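Local atomic coordinates of SnoaL-like domain-containing protein (Burkholderia xenovorans LB400, PDB entry 3FGY), a protein that is of unknown function but adopts the NTF2-like fold of SnoaL-like proteins, a curved sheet and helices that often enclose a ligand-binding pocket. Residues 36-39 / 40-44. Sequence-based numbering, arbitrary orientation.
Sequences WIIP and GEWPL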
# COMPACT_ATOMS: atom_id res chain seq x y z
N TRP A 36 14.36 5.37 0.27
CA TRP A 36 13.24 4.96 -0.58
C TRP A 36 13.28 3.46 -0.72
O TRP A 36 14.18 2.88 -1.35
CB TRP A 36 13.34 5.67 -1.93
CG TRP A 36 12.24 5.51 -2.94
CD1 TRP A 36 11.31 4.49 -3.04
CD2 TRP A 36 11.98 6.40 -4.03
NE1 TRP A 36 10.48 4.72 -4.13
CE2 TRP A 36 10.87 5.86 -4.76
CE3 TRP A 36 12.56 7.58 -4.47
CZ2 TRP A 36 10.37 6.48 -5.88
CZ3 TRP A 36 12.05 8.20 -5.55
CH2 TRP A 36 10.98 7.65 -6.27
N ILE A 37 12.26 2.82 -0.14
CA ILE A 37 12.17 1.37 -0.06
C ILE A 37 11.20 0.83 -1.10
O ILE A 37 10.04 1.26 -1.15
CB ILE A 37 11.73 0.93 1.36
CG1 ILE A 37 12.68 1.46 2.46
CG2 ILE A 37 11.57 -0.58 1.43
CD1 ILE A 37 12.21 1.17 3.88
N ILE A 38 11.67 -0.11 -1.90
CA ILE A 38 10.89 -0.71 -2.96
C ILE A 38 10.92 -2.23 -2.74
O ILE A 38 11.98 -2.84 -2.73
CB ILE A 38 11.47 -0.34 -4.34
CG1 ILE A 38 11.48 1.20 -4.51
CG2 ILE A 38 10.64 -1.03 -5.45
CD1 ILE A 38 11.91 1.63 -5.92
N PRO A 39 9.73 -2.83 -2.51
CA PRO A 39 9.71 -4.26 -2.23
C PRO A 39 9.76 -5.12 -3.49
O PRO A 39 9.70 -4.61 -4.63
CB PRO A 39 8.35 -4.44 -1.54
CG PRO A 39 7.46 -3.50 -2.22
CD PRO A 39 8.36 -2.28 -2.53
N GLY A 40 9.84 -6.44 -3.27
CA GLY A 40 9.74 -7.43 -4.32
C GLY A 40 11.08 -7.91 -4.87
O GLY A 40 12.13 -7.73 -4.25
N GLU A 41 11.01 -8.53 -6.06
CA GLU A 41 12.19 -9.07 -6.77
C GLU A 41 12.07 -8.66 -8.22
O GLU A 41 11.36 -9.29 -9.03
CB GLU A 41 12.24 -10.58 -6.64
CG GLU A 41 12.28 -11.04 -5.19
CD GLU A 41 12.35 -12.53 -5.06
OE1 GLU A 41 12.43 -13.26 -6.09
OE2 GLU A 41 12.32 -12.98 -3.89
N TRP A 42 12.70 -7.53 -8.52
CA TRP A 42 12.65 -6.91 -9.82
C TRP A 42 13.76 -5.85 -9.79
O TRP A 42 14.33 -5.60 -8.73
CB TRP A 42 11.28 -6.31 -10.11
CG TRP A 42 10.78 -5.19 -9.23
CD1 TRP A 42 10.56 -5.22 -7.87
CD2 TRP A 42 10.35 -3.91 -9.68
NE1 TRP A 42 10.04 -4.02 -7.46
CE2 TRP A 42 9.93 -3.18 -8.54
CE3 TRP A 42 10.32 -3.27 -10.92
CZ2 TRP A 42 9.44 -1.89 -8.62
CZ3 TRP A 42 9.85 -1.98 -10.99
CH2 TRP A 42 9.38 -1.31 -9.85
N PRO A 43 14.12 -5.31 -10.97
CA PRO A 43 15.33 -4.45 -11.00
C PRO A 43 15.38 -3.25 -10.05
O PRO A 43 16.49 -2.83 -9.68
CB PRO A 43 15.38 -4.00 -12.46
CG PRO A 43 14.76 -5.11 -13.21
CD PRO A 43 13.60 -5.54 -12.32
N LEU A 44 14.23 -2.70 -9.66
CA LEU A 44 14.21 -1.50 -8.81
C LEU A 44 14.06 -1.80 -7.35
O LEU A 44 14.10 -0.86 -6.53
CB LEU A 44 13.14 -0.52 -9.27
CG LEU A 44 13.18 -0.10 -10.75
CD1 LEU A 44 12.13 1.01 -10.99
CD2 LEU A 44 14.59 0.30 -11.22
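The indole of W42 turns back toward the strand that precedes it, and its NE1-CE2-CZ2 side packs against I38, whose CG2 comes nearest at W42 CZ2 (3.5 Å). The two side chains cross at about a right angle, and the methyl comes in obliquely. W42 also uses the polar corner of its ring: NE1 donates a hydrogen bond to the carbonyl O of P39, 2.9 Å away. That oxygen lies in the indole plane and receives the donor almost straight onto its C=O, although the N-H itself is bent to 141°. W42 CG sits between its own backbone N and carbonyl carbon (chi1 63°), which turns the ring inward across the loop. Tryptophan suits the place because one flat group packs against an isoleucine methyl and also satisfies a main-chain carbonyl at the turn.

Residues 39-44 make up most of the loop between antiparallel strands 34-38 and 46-49 at one margin of the mixed sheet of this NTF2-like fold. P39 has no N-H to offer a neighbouring strand, which fits the point where strand 34-38 stops. G40 follows with a positive phi (95°), where a CB would collide with the carbonyl O of P39, so glycine lets the chain swing round.

On the return, I38 and L44, both buried and apolar, lie side by side and point the same way, with I38 CD1 4.2 Å from L44 CB. Branching suits I38, which reaches W42 with CG2 and L44 with CD1. The same CD1 is 3.4 Å from L44 O, an oxygen hydrogen-bonded to H48 NE2. L44 also packs on A61 of helix 50-64, and its CB lies over one face of the indole, toward the rim. An unknown ligand is bound about 4 Å from the W42 side chain, consistent with this loop bordering a pocket.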